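Local coordinates for gentamicin resistance protein (Enterococcus gallinarum, PDB 3TDV) that phosphorylates aminoglycoside antibiotics, preferring GTP over ATP as the phosphate donor, which probably underlies gentamicin resistance, at residues A[68-73]-A[125-130]; A[118-123]-A[211-216]; A[191-196]-A[223-228]. All blocks are in the same frame, centred on the assembly; numbering follows the deposited sequence.

Contact 1 of 3, residues A[68-73]-A[125-130]; sequences GCVKVN and NELSAF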
ATOM      1  N   GLY A  68      12.964   3.437  14.935  1.00 26.43           N
ATOM      2  CA  GLY A  68      14.284   2.974  15.327  1.00 29.14           C
ATOM      3  C   GLY A  68      14.808   1.752  14.586  1.00 28.30           C
ATOM      4  O   GLY A  68      15.972   1.392  14.735  1.00 37.60           O
ATOM      5  N   CYS A  69      13.960   1.120  13.787  1.00 23.18           N
ATOM      6  CA  CYS A  69      14.283  -0.164  13.188  1.00 25.32           C
ATOM      7  C   CYS A  69      14.268  -0.050  11.671  1.00 27.20           C
ATOM      8  O   CYS A  69      14.622  -0.990  10.954  1.00 31.28           O
ATOM      9  CB  CYS A  69      13.246  -1.216  13.628  1.00 30.63           C
ATOM     10  SG  CYS A  69      13.576  -2.049  15.209  1.00 41.04           S
ATOM     11  N   VAL A  70      13.825   1.102  11.187  1.00 25.60           N
ATOM     12  CA  VAL A  70      13.710   1.367   9.755  1.00 25.93           C
ATOM     13  C   VAL A  70      14.587   2.571   9.407  1.00 29.34           C
ATOM     14  O   VAL A  70      14.493   3.619  10.058  1.00 21.40           O
ATOM     15  CB  VAL A  70      12.255   1.709   9.355  1.00 30.31           C
ATOM     16  CG1 VAL A  70      12.217   2.299   7.947  1.00 25.17           C
ATOM     17  CG2 VAL A  70      11.344   0.487   9.468  1.00 29.95           C
ATOM     18  N   LYS A  71      15.407   2.411   8.366  1.00 29.55           N
ATOM     19  CA  LYS A  71      16.437   3.371   7.987  1.00 29.11           C
ATOM     20  C   LYS A  71      15.886   4.600   7.260  1.00 25.11           C
ATOM     21  O   LYS A  71      16.268   5.734   7.580  1.00 22.36           O
ATOM     22  CB  LYS A  71      17.516   2.674   7.125  1.00 28.76           C
ATOM     23  CG  LYS A  71      18.942   3.253   7.259  1.00 37.51           C
ATOM     24  CD  LYS A  71      19.943   2.491   6.344  1.00 48.94           C
ATOM     25  CE  LYS A  71      21.291   3.228   6.143  1.00 49.62           C
ATOM     26  NZ  LYS A  71      22.345   2.847   7.137  1.00 41.87           N
ATOM     27  N   VAL A  72      15.008   4.398   6.277  1.00 19.71           N
ATOM     28  CA  VAL A  72      14.386   5.557   5.625  1.00 27.36           C
ATOM     29  C   VAL A  72      13.454   6.315   6.585  1.00 27.96           C
ATOM     30  O   VAL A  72      13.142   5.817   7.676  1.00 23.67           O
ATOM     31  CB  VAL A  72      13.583   5.173   4.377  1.00 25.88           C
ATOM     32  CG1 VAL A  72      14.491   4.556   3.313  1.00 21.56           C
ATOM     33  CG2 VAL A  72      12.413   4.253   4.751  1.00 24.35           C
ATOM     34  N   ASN A  73      13.026   7.516   6.185  1.00 25.05           N
ATOM     35  CA  ASN A  73      12.039   8.266   6.963  1.00 22.39           C
ATOM     36  C   ASN A  73      10.634   7.714   6.805  1.00 22.72           C
ATOM     37  O   ASN A  73      10.211   7.370   5.692  1.00 19.95           O
ATOM     38  CB  ASN A  73      11.997   9.740   6.548  1.00 23.85           C
ATOM     39  CG  ASN A  73      13.216  10.520   7.009  1.00 34.39           C
ATOM     40  OD1 ASN A  73      13.815  10.232   8.060  1.00 27.88           O
ATOM     41  ND2 ASN A  73      13.585  11.527   6.224  1.00 34.22           N
ATOM     42  N   ASN A 125      13.180  -5.948   4.146  1.00 26.33           N
ATOM     43  CA  ASN A 125      13.921  -6.800   5.074  1.00 24.94           C
ATOM     44  C   ASN A 125      13.689  -6.368   6.516  1.00 22.87           C
ATOM     45  O   ASN A 125      13.567  -7.202   7.409  1.00 20.62           O
ATOM     46  CB  ASN A 125      15.420  -6.745   4.790  1.00 19.44           C
ATOM     47  CG  ASN A 125      15.860  -7.735   3.741  1.00 28.54           C
ATOM     48  OD1 ASN A 125      15.067  -8.557   3.253  1.00 25.33           O
ATOM     49  ND2 ASN A 125      17.151  -7.666   3.383  1.00 27.55           N
ATOM     50  N   GLU A 126      13.684  -5.051   6.730  1.00 19.93           N
ATOM     51  CA  GLU A 126      13.519  -4.470   8.061  1.00 20.85           C
ATOM     52  C   GLU A 126      12.117  -4.790   8.627  1.00 24.85           C
ATOM     53  O   GLU A 126      11.979  -5.162   9.798  1.00 23.26           O
ATOM     54  CB  GLU A 126      13.813  -2.956   8.017  1.00 27.86           C
ATOM     55  CG  GLU A 126      15.261  -2.588   8.404  1.00 24.00           C
ATOM     56  CD  GLU A 126      15.834  -1.359   7.679  1.00 30.60           C
ATOM     57  OE1 GLU A 126      17.077  -1.297   7.484  1.00 41.14           O
ATOM     58  OE2 GLU A 126      15.074  -0.445   7.303  1.00 25.55           O
ATOM     59  N   LEU A 127      11.085  -4.692   7.789  1.00 24.01           N
ATOM     60  CA  LEU A 127       9.736  -5.106   8.205  1.00 29.25           C
ATOM     61  C   LEU A 127       9.710  -6.596   8.541  1.00 24.84           C
ATOM     62  O   LEU A 127       9.190  -6.993   9.595  1.00 19.50           O
ATOM     63  CB  LEU A 127       8.682  -4.774   7.129  1.00 19.65           C
ATOM     64  CG  LEU A 127       8.545  -3.270   6.858  1.00 28.88           C
ATOM     65  CD1 LEU A 127       7.371  -2.932   5.917  1.00 23.46           C
ATOM     66  CD2 LEU A 127       8.412  -2.507   8.174  1.00 23.51           C
ATOM     67  N   SER A 128      10.283  -7.412   7.655  1.00 21.83           N
ATOM     68  CA  SER A 128      10.285  -8.862   7.846  1.00 23.54           C
ATOM     69  C   SER A 128      11.086  -9.277   9.071  1.00 26.26           C
ATOM     70  O   SER A 128      11.016 -10.445   9.488  1.00 26.63           O
ATOM     71  CB  SER A 128      10.840  -9.589   6.613  1.00 22.47           C
ATOM     72  OG  SER A 128       9.916  -9.547   5.542  1.00 23.34           O
ATOM     73  N   ALA A 129      11.843  -8.337   9.639  1.00 22.13           N
ATOM     74  CA  ALA A 129      12.601  -8.635  10.857  1.00 27.98           C
ATOM     75  C   ALA A 129      11.901  -8.153  12.141  1.00 25.20           C
ATOM     76  O   ALA A 129      12.242  -8.587  13.248  1.00 28.99           O
ATOM     77  CB  ALA A 129      14.029  -8.085  10.769  1.00 27.45           C
ATOM     78  N   PHE A 130      10.925  -7.264  12.006  1.00 22.58           N
ATOM     79  CA  PHE A 130      10.213  -6.752  13.189  1.00 23.73           C
ATOM     80  C   PHE A 130       9.422  -7.868  13.890  1.00 21.76           C
ATOM     81  O   PHE A 130       8.638  -8.596  13.259  1.00 14.88           O
ATOM     82  CB  PHE A 130       9.297  -5.582  12.836  1.00 19.69           C
ATOM     83  CG  PHE A 130       8.784  -4.833  14.036  1.00 18.32           C
ATOM     84  CD1 PHE A 130       9.550  -3.839  14.622  1.00 22.37           C
ATOM     85  CD2 PHE A 130       7.522  -5.103  14.563  1.00 21.10           C
ATOM     86  CE1 PHE A 130       9.097  -3.137  15.715  1.00 21.01           C
ATOM     87  CE2 PHE A 130       7.052  -4.402  15.654  1.00 21.37           C
ATOM     88  CZ  PHE A 130       7.846  -3.413  16.236  1.00 28.00           C
TER
HETATM   89  O   HOH W   1      14.755   1.488   5.567  1.00 19.81           O

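Contact 2 of 3, residues A[118-123]-A[211-216]; sequences LQLAEF and TPLTGI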
ATOM      1  N   LEU A 118      17.548  -1.483  -3.970  1.00 19.36           N
ATOM      2  CA  LEU A 118      18.331  -2.046  -2.876  1.00 24.33           C
ATOM      3  C   LEU A 118      17.846  -1.463  -1.553  1.00 22.85           C
ATOM      4  O   LEU A 118      17.771  -2.173  -0.545  1.00 22.76           O
ATOM      5  CB  LEU A 118      19.837  -1.790  -3.089  1.00 21.81           C
ATOM      6  CG  LEU A 118      20.698  -2.107  -1.867  1.00 21.68           C
ATOM      7  CD1 LEU A 118      20.638  -3.608  -1.568  1.00 18.30           C
ATOM      8  CD2 LEU A 118      22.139  -1.654  -2.063  1.00 32.63           C
ATOM      9  N   GLN A 119      17.516  -0.170  -1.568  1.00 21.29           N
ATOM     10  CA  GLN A 119      16.922   0.481  -0.410  1.00 26.13           C
ATOM     11  C   GLN A 119      15.551  -0.121  -0.083  1.00 24.69           C
ATOM     12  O   GLN A 119      15.209  -0.348   1.091  1.00 25.45           O
ATOM     13  CB  GLN A 119      16.742   1.977  -0.684  1.00 24.46           C
ATOM     14  CG  GLN A 119      17.977   2.808  -0.532  1.00 22.82           C
ATOM     15  CD  GLN A 119      17.679   4.283  -0.730  1.00 27.00           C
ATOM     16  OE1 GLN A 119      17.488   4.746  -1.864  1.00 23.84           O
ATOM     17  NE2 GLN A 119      17.603   5.030   0.383  1.00 21.29           N
ATOM     18  N   LEU A 120      14.752  -0.342  -1.120  1.00 21.99           N
ATOM     19  CA  LEU A 120      13.435  -0.956  -0.954  1.00 24.67           C
ATOM     20  C   LEU A 120      13.618  -2.364  -0.359  1.00 25.26           C
ATOM     21  O   LEU A 120      12.836  -2.808   0.494  1.00 23.44           O
ATOM     22  CB  LEU A 120      12.762  -1.038  -2.317  1.00 21.48           C
ATOM     23  CG  LEU A 120      11.348  -0.564  -2.619  1.00 29.31           C
ATOM     24  CD1 LEU A 120      10.734   0.359  -1.539  1.00 29.09           C
ATOM     25  CD2 LEU A 120      11.364   0.110  -3.979  1.00 21.92           C
ATOM     26  N   ALA A 121      14.674  -3.050  -0.796  1.00 22.08           N
ATOM     27  CA  ALA A 121      14.948  -4.397  -0.322  1.00 18.74           C
ATOM     28  C   ALA A 121      15.323  -4.408   1.154  1.00 19.15           C
ATOM     29  O   ALA A 121      14.885  -5.283   1.896  1.00 24.69           O
ATOM     30  CB  ALA A 121      16.052  -5.047  -1.164  1.00 22.19           C
ATOM     31  N   GLU A 122      16.146  -3.454   1.587  1.00 24.45           N
ATOM     32  CA  GLU A 122      16.502  -3.380   3.002  1.00 22.77           C
ATOM     33  C   GLU A 122      15.310  -2.917   3.840  1.00 20.20           C
ATOM     34  O   GLU A 122      15.130  -3.374   4.979  1.00 22.45           O
ATOM     35  CB  GLU A 122      17.685  -2.441   3.226  1.00 26.57           C
ATOM     36  CG  GLU A 122      18.980  -2.914   2.605  1.00 30.17           C
ATOM     37  CD  GLU A 122      20.088  -1.891   2.792  1.00 37.79           C
ATOM     38  OE1 GLU A 122      20.869  -2.017   3.774  1.00 37.72           O
ATOM     39  OE2 GLU A 122      20.154  -0.950   1.963  1.00 34.58           O
ATOM     40  N   PHE A 123      14.500  -2.018   3.282  1.00 16.89           N
ATOM     41  CA  PHE A 123      13.252  -1.616   3.949  1.00 23.56           C
ATOM     42  C   PHE A 123      12.358  -2.825   4.240  1.00 24.04           C
ATOM     43  O   PHE A 123      11.995  -3.071   5.402  1.00 21.89           O
ATOM     44  CB  PHE A 123      12.480  -0.578   3.125  1.00 22.49           C
ATOM     45  CG  PHE A 123      11.130  -0.207   3.717  1.00 31.55           C
ATOM     46  CD1 PHE A 123      11.039   0.711   4.764  1.00 22.45           C
ATOM     47  CD2 PHE A 123       9.955  -0.770   3.218  1.00 18.69           C
ATOM     48  CE1 PHE A 123       9.803   1.053   5.305  1.00 22.93           C
ATOM     49  CE2 PHE A 123       8.726  -0.430   3.748  1.00 25.21           C
ATOM     50  CZ  PHE A 123       8.645   0.477   4.797  1.00 24.35           C
ATOM     51  N   THR A 211      21.373   7.349  -1.764  1.00 36.70           N
ATOM     52  CA  THR A 211      20.068   7.094  -1.146  1.00 32.10           C
ATOM     53  C   THR A 211      18.938   7.898  -1.780  1.00 28.64           C
ATOM     54  O   THR A 211      18.393   8.809  -1.156  1.00 29.95           O
ATOM     55  CB  THR A 211      20.122   7.369   0.370  1.00 37.85           C
ATOM     56  OG1 THR A 211      21.019   8.467   0.634  1.00 37.04           O
ATOM     57  CG2 THR A 211      20.629   6.130   1.112  1.00 37.72           C
ATOM     58  N   PRO A 212      18.573   7.551  -3.027  1.00 24.85           N
ATOM     59  CA  PRO A 212      17.515   8.283  -3.722  1.00 28.26           C
ATOM     60  C   PRO A 212      16.113   8.002  -3.148  1.00 28.29           C
ATOM     61  O   PRO A 212      15.177   8.723  -3.501  1.00 26.06           O
ATOM     62  CB  PRO A 212      17.636   7.790  -5.163  1.00 24.15           C
ATOM     63  CG  PRO A 212      18.177   6.431  -5.038  1.00 27.14           C
ATOM     64  CD  PRO A 212      19.150   6.500  -3.878  1.00 28.59           C
ATOM     65  N   LEU A 213      15.972   6.990  -2.287  1.00 26.69           N
ATOM     66  CA  LEU A 213      14.732   6.815  -1.520  1.00 26.96           C
ATOM     67  C   LEU A 213      14.802   7.538  -0.161  1.00 26.08           C
ATOM     68  O   LEU A 213      15.528   7.122   0.756  1.00 25.19           O
ATOM     69  CB  LEU A 213      14.376   5.331  -1.307  1.00 23.15           C
ATOM     70  CG  LEU A 213      13.007   5.103  -0.631  1.00 23.55           C
ATOM     71  CD1 LEU A 213      11.854   5.430  -1.595  1.00 18.56           C
ATOM     72  CD2 LEU A 213      12.861   3.693  -0.058  1.00 18.65           C
ATOM     73  N   THR A 214      14.027   8.611  -0.038  1.00 24.78           N
ATOM     74  CA  THR A 214      14.020   9.440   1.162  1.00 22.90           C
ATOM     75  C   THR A 214      13.063   8.885   2.242  1.00 30.54           C
ATOM     76  O   THR A 214      13.383   8.873   3.449  1.00 22.98           O
ATOM     77  CB  THR A 214      13.574  10.874   0.819  1.00 27.13           C
ATOM     78  OG1 THR A 214      14.144  11.279  -0.436  1.00 27.72           O
ATOM     79  CG2 THR A 214      14.001  11.833   1.930  1.00 33.93           C
ATOM     80  N   GLY A 215      11.882   8.440   1.817  1.00 22.50           N
ATOM     81  CA  GLY A 215      10.987   7.808   2.755  1.00 22.18           C
ATOM     82  C   GLY A 215       9.805   7.078   2.167  1.00 21.45           C
ATOM     83  O   GLY A 215       9.641   6.943   0.928  1.00 17.40           O
ATOM     84  N   ILE A 216       8.972   6.606   3.092  1.00 22.28           N
ATOM     85  CA  ILE A 216       7.776   5.858   2.767  1.00 17.91           C
ATOM     86  C   ILE A 216       6.640   6.249   3.723  1.00 17.45           C
ATOM     87  O   ILE A 216       6.840   6.390   4.943  1.00 16.01           O
ATOM     88  CB  ILE A 216       8.069   4.361   2.827  1.00 18.92           C
ATOM     89  CG1 ILE A 216       9.082   4.008   1.726  1.00 19.21           C
ATOM     90  CG2 ILE A 216       6.779   3.566   2.646  1.00 18.72           C
ATOM     91  CD1 ILE A 216       9.621   2.616   1.833  1.00 22.50           C
TER

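Contact 3 of 3, residues A[191-196]-A[223-228]; sequences RLIHGD and AISDPD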
ATOM      1  N   ARG A 191       4.674 -12.401   8.458  1.00 19.96           N
ATOM      2  CA  ARG A 191       5.588 -11.312   8.820  1.00 14.75           C
ATOM      3  C   ARG A 191       4.853  -9.993   8.797  1.00 18.62           C
ATOM      4  O   ARG A 191       3.859  -9.853   8.096  1.00 20.78           O
ATOM      5  CB  ARG A 191       6.729 -11.213   7.786  1.00 19.63           C
ATOM      6  CG  ARG A 191       7.566 -12.478   7.583  1.00 22.75           C
ATOM      7  CD  ARG A 191       8.395 -12.821   8.817  1.00 24.18           C
ATOM      8  NE  ARG A 191       9.476 -13.744   8.472  1.00 27.21           N
ATOM      9  CZ  ARG A 191      10.085 -14.554   9.335  1.00 33.31           C
ATOM     10  NH1 ARG A 191       9.721 -14.577  10.612  1.00 28.58           N
ATOM     11  NH2 ARG A 191      11.053 -15.357   8.913  1.00 39.32           N
ATOM     12  N   LEU A 192       5.348  -9.006   9.544  1.00 22.72           N
ATOM     13  CA  LEU A 192       4.835  -7.648   9.400  1.00 20.27           C
ATOM     14  C   LEU A 192       5.088  -7.184   7.960  1.00 22.97           C
ATOM     15  O   LEU A 192       6.235  -7.256   7.457  1.00 18.65           O
ATOM     16  CB  LEU A 192       5.526  -6.691  10.373  1.00 17.56           C
ATOM     17  CG  LEU A 192       5.195  -5.208  10.148  1.00 17.60           C
ATOM     18  CD1 LEU A 192       3.709  -4.944  10.411  1.00 17.63           C
ATOM     19  CD2 LEU A 192       6.061  -4.309  11.017  1.00 11.38           C
ATOM     20  N   ILE A 193       4.019  -6.753   7.287  1.00 16.63           N
ATOM     21  CA  ILE A 193       4.159  -6.083   6.002  1.00 18.42           C
ATOM     22  C   ILE A 193       3.561  -4.683   6.063  1.00 19.98           C
ATOM     23  O   ILE A 193       2.778  -4.381   6.958  1.00 22.58           O
ATOM     24  CB  ILE A 193       3.489  -6.869   4.869  1.00 19.05           C
ATOM     25  CG1 ILE A 193       1.967  -6.807   5.020  1.00 26.50           C
ATOM     26  CG2 ILE A 193       3.999  -8.309   4.856  1.00 22.38           C
ATOM     27  CD1 ILE A 193       1.200  -7.707   4.046  1.00 19.12           C
ATOM     28  N   HIS A 194       3.920  -3.847   5.088  1.00 21.36           N
ATOM     29  CA  HIS A 194       3.411  -2.473   4.962  1.00 17.09           C
ATOM     30  C   HIS A 194       1.980  -2.482   4.446  1.00 17.29           C
ATOM     31  O   HIS A 194       1.109  -1.808   5.002  1.00 19.23           O
ATOM     32  CB  HIS A 194       4.321  -1.717   4.004  1.00 19.79           C
ATOM     33  CG  HIS A 194       3.892  -0.318   3.686  1.00 17.96           C
ATOM     34  ND1 HIS A 194       3.026  -0.017   2.648  1.00 16.38           N
ATOM     35  CD2 HIS A 194       4.276   0.875   4.209  1.00 14.22           C
ATOM     36  CE1 HIS A 194       2.883   1.294   2.564  1.00 18.26           C
ATOM     37  NE2 HIS A 194       3.630   1.860   3.502  1.00 18.09           N
ATOM     38  N   GLY A 195       1.742  -3.227   3.366  1.00 21.57           N
ATOM     39  CA  GLY A 195       0.384  -3.495   2.900  1.00 20.43           C
ATOM     40  C   GLY A 195      -0.127  -2.610   1.770  1.00 20.95           C
ATOM     41  O   GLY A 195      -1.088  -2.989   1.085  1.00 16.32           O
ATOM     42  N   ASP A 196       0.513  -1.445   1.576  1.00 19.55           N
ATOM     43  CA  ASP A 196       0.110  -0.469   0.545  1.00 18.45           C
ATOM     44  C   ASP A 196       1.373   0.076  -0.100  1.00 22.21           C
ATOM     45  O   ASP A 196       1.494   1.278  -0.387  1.00 22.60           O
ATOM     46  CB  ASP A 196      -0.696   0.680   1.175  1.00 21.90           C
ATOM     47  CG  ASP A 196      -1.743   1.262   0.223  1.00 27.18           C
ATOM     48  OD1 ASP A 196      -1.742   0.881  -0.971  1.00 32.14           O
ATOM     49  OD2 ASP A 196      -2.556   2.104   0.665  1.00 24.84           O
ATOM     50  N   ALA A 223      -0.064  -5.036   8.244  1.00 21.31           N
ATOM     51  CA  ALA A 223      -0.660  -6.267   8.757  1.00 22.04           C
ATOM     52  C   ALA A 223       0.380  -7.390   8.880  1.00 22.80           C
ATOM     53  O   ALA A 223       1.503  -7.274   8.365  1.00 20.69           O
ATOM     54  CB  ALA A 223      -1.814  -6.713   7.870  1.00 18.96           C
ATOM     55  N   ILE A 224      -0.002  -8.461   9.576  1.00 23.40           N
ATOM     56  CA  ILE A 224       0.750  -9.711   9.563  1.00 21.56           C
ATOM     57  C   ILE A 224       0.182 -10.602   8.466  1.00 27.54           C
ATOM     58  O   ILE A 224      -0.995 -10.996   8.518  1.00 21.17           O
ATOM     59  CB  ILE A 224       0.644 -10.470  10.910  1.00 21.27           C
ATOM     60  CG1 ILE A 224       0.872  -9.507  12.085  1.00 21.73           C
ATOM     61  CG2 ILE A 224       1.664 -11.615  10.950  1.00 17.71           C
ATOM     62  CD1 ILE A 224       2.317  -9.061  12.240  1.00 18.61           C
ATOM     63  N   SER A 225       1.014 -10.928   7.479  1.00 24.39           N
ATOM     64  CA  SER A 225       0.560 -11.710   6.327  1.00 22.16           C
ATOM     65  C   SER A 225       1.753 -12.390   5.636  1.00 20.22           C
ATOM     66  O   SER A 225       2.819 -12.584   6.240  1.00 19.64           O
ATOM     67  CB  SER A 225      -0.178 -10.778   5.354  1.00 24.86           C
ATOM     68  OG  SER A 225      -0.926 -11.474   4.372  1.00 24.49           O
ATOM     69  N   ASP A 226       1.574 -12.739   4.369  1.00 22.78           N
ATOM     70  CA  ASP A 226       2.647 -13.344   3.563  1.00 23.65           C
ATOM     71  C   ASP A 226       3.550 -12.210   3.064  1.00 18.65           C
ATOM     72  O   ASP A 226       3.083 -11.321   2.336  1.00 18.42           O
ATOM     73  CB  ASP A 226       2.017 -14.087   2.372  1.00 24.10           C
ATOM     74  CG  ASP A 226       3.037 -14.834   1.501  1.00 22.89           C
ATOM     75  OD1 ASP A 226       4.263 -14.590   1.605  1.00 23.95           O
ATOM     76  OD2 ASP A 226       2.585 -15.668   0.687  1.00 24.94           O
ATOM     77  N   PRO A 227       4.841 -12.230   3.454  1.00 23.04           N
ATOM     78  CA  PRO A 227       5.715 -11.104   3.075  1.00 19.90           C
ATOM     79  C   PRO A 227       5.702 -10.898   1.547  1.00 24.08           C
ATOM     80  O   PRO A 227       6.006  -9.804   1.062  1.00 15.73           O
ATOM     81  CB  PRO A 227       7.113 -11.552   3.565  1.00 14.98           C
ATOM     82  CG  PRO A 227       7.019 -13.078   3.676  1.00 18.46           C
ATOM     83  CD  PRO A 227       5.588 -13.333   4.107  1.00 17.51           C
ATOM     84  N   ASP A 228       5.332 -11.932   0.792  1.00 16.12           N
ATOM     85  CA  ASP A 228       5.306 -11.780  -0.657  1.00 16.91           C
ATOM     86  C   ASP A 228       4.258 -10.775  -1.094  1.00 20.97           C
ATOM     87  O   ASP A 228       4.379 -10.170  -2.160  1.00 21.09           O
ATOM     88  CB  ASP A 228       5.090 -13.134  -1.365  1.00 24.85           C
ATOM     89  CG  ASP A 228       6.375 -13.939  -1.486  1.00 24.97           C
ATOM     90  OD1 ASP A 228       7.482 -13.344  -1.348  1.00 21.99           O
ATOM     91  OD2 ASP A 228       6.283 -15.161  -1.711  1.00 29.38           O
TER

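Contact 1 of 3, residues A[68-73]-A[125-130]
Cys-69, Val-70 and Lys-71 lie against Glu-126, Leu-127 and Phe-130 where the loop between helix 50-66 and strand 77-82 meets the last turn of helix 110-129. In this protein-kinase-like fold the loop leads from the helix that carries Glu-55, a magnesium ligand, back into the nucleotide-binding sheet, much as the loop after helix C does in protein kinases. At the start of the contact the sulfur of Cys-69 comes up to the rim of the Phe-130 ring, close to the ring plane, with SG 4.4 Å from CD1. Phe-130 is buried and also touches Leu-65 and Leu-66 of helix 50-66. The carbonyl of Cys-69 lies beside the aliphatic part of Glu-126, its O 3.1 Å from CG, a tight approach. Val-70 follows and is buried; its CG2 branch, beside its own backbone N, reaches CD2 of Leu-127 at 4.4 Å, while its CA sits 3.3 Å from OE2 of Glu-126. Lys-71 takes part through its backbone: its N-H donates to Glu-126 OE2, 3.1 Å away, in a bond of 160° that arrives from above the carboxylate, 48° out of its plane. A bend at chi2 (147°) in Glu-126 carries the carboxylate across to this amide. The ammonium of Lys-71 leads elsewhere, NZ staying 6.7 Å from Glu-126 OE1, so any attraction between the two charges is probably modest. Val-72 comes in by way of a single water. Its N-H donates to that water over 3.0 Å, and the water in turn donates to OE2 of Glu-126 over 2.6 Å, so this one carboxylate oxygen accepts from both the Lys-71 amide and the water.

Contact 2 of 3, residues A[118-123]-A[211-216]
Gln-119 leaves helix 110-129 with CG beside its own backbone N (chi1 -80°) and runs extended, which brings its amide up to the start of strand 213-216. One turn on, Phe-123 swings CG anti to its backbone N (chi1 176°) and presents a ring face to the same strand. The Gln-119 amide reads both polar groups of Leu-213. OE1 accepts the backbone N-H of Leu-213 at 2.7 Å, the donor slightly tilted from the carbonyl plane, and NE2 donates to Leu-213 O at 3.0 Å. The second bond is the more bent, 131° at the hydrogen; NE2 meets a lone pair of Leu-213 O in the carbonyl plane, although that oxygen lies well out of the glutamine's amide plane. Around this amide, CD of Pro-212 packs 3.1 Å from OE1, and CG2 of Thr-211 sits 3.3 Å from NE2.

Further along, the methyl CD1 of Ile-216 stands over the middle of the Phe-123 ring, 3.5 Å from the centroid and almost exactly on the ring normal, a CH-pi contact. CD1 of Leu-120 touches that same methyl and Leu-213 CD2, 4.2 Å from each. Helix 110-129 thus packs on an outer strand of the small antiparallel sheet with 202-204 and 98-99, in the kinase-like fold's larger lobe; a classic beta bulge sets Thr-214 and Gly-215 both facing Leu-203 of 202-204. Chemically, a side-chain amide satisfies the buried peptide groups of Leu-213 much as a neighbouring strand would, and beyond it the interface becomes wholly apolar.

Contact 3 of 3, residues A[191-196]-A[223-228]
This is a short antiparallel beta pairing, in which strand 191-193 lies alongside 223-225 in the larger lobe of the kinase-like fold, just ahead of the His-Gly-Asp sequence 194-196. Four backbone hydrogen bonds hold it. Arg-191 and Ser-225 form one hydrogen-bonded pair, Arg-191 N to Ser-225 O 2.9 Å, Ser-225 N to Arg-191 O 3.1 Å. Ile-193 and Ala-223 form the next, with Ile-193 N to Ala-223 O at 2.8 Å and Ala-223 N to Ile-193 O at 3.2 Å. Leu-192 and Ile-224 are the non-hydrogen-bonded pair between them, and their side chains share one face.

On the other face Ile-193 packs with both its branches. Its CG1 takes the crowded position between backbone N and carbonyl carbon (chi1 70°), which sends CD1 along the partner strand to Ser-225 CB at 3.6 Å; the CG2 branch meets Pro-227 CA at 3.7 Å. Arg-191 crosses Pro-227 obliquely, its CG methylene 4.0 Å from the proline CG. The chain turns through this proline: Asp-226 OD1 accepts the N-H of Asp-228 at 3.0 Å, an Asx turn. Beyond the strand, ND1 of His-194 accepts the N-H of Asp-196, a magnesium ligand seen for this protein though not occupied here, while NE2 bonds to Ile-217 O.

Around the pairing, Leu-192 and His-194 rest on Leu-127 of helix 110-129, Ile-224 packs into helix 132-136, and Asp-226 and Asp-228 both form salt bridges with Lys-261 of helix 255-279.

Helix 110-129 supplies one segment each to contacts 1 and 2, whose centres lie 10 Å apart. Probable hydrogen bonds between Asn-73 O and Ile-216 N (3.0 Å) and between Asn-73 N and Thr-214 O (3.1 Å) pair Asn-73 alongside strand 213-216. The centre of contact 3 lies about 13 Å from that of contact 1 (Leu-127 CB to Leu-192 O 3.5 Å) and about 17 Å from that of contact 2 (Ile-216 CG2 to His-194 NE2 3.7 Å). Contact 2 comes nearest to the nucleotide, the Ile-216 side chain about 9 Å from GDP; those of Val-70 and Ala-223 are about 14 Å from it, and Ala-223 is about 9 Å from a magnesium ion.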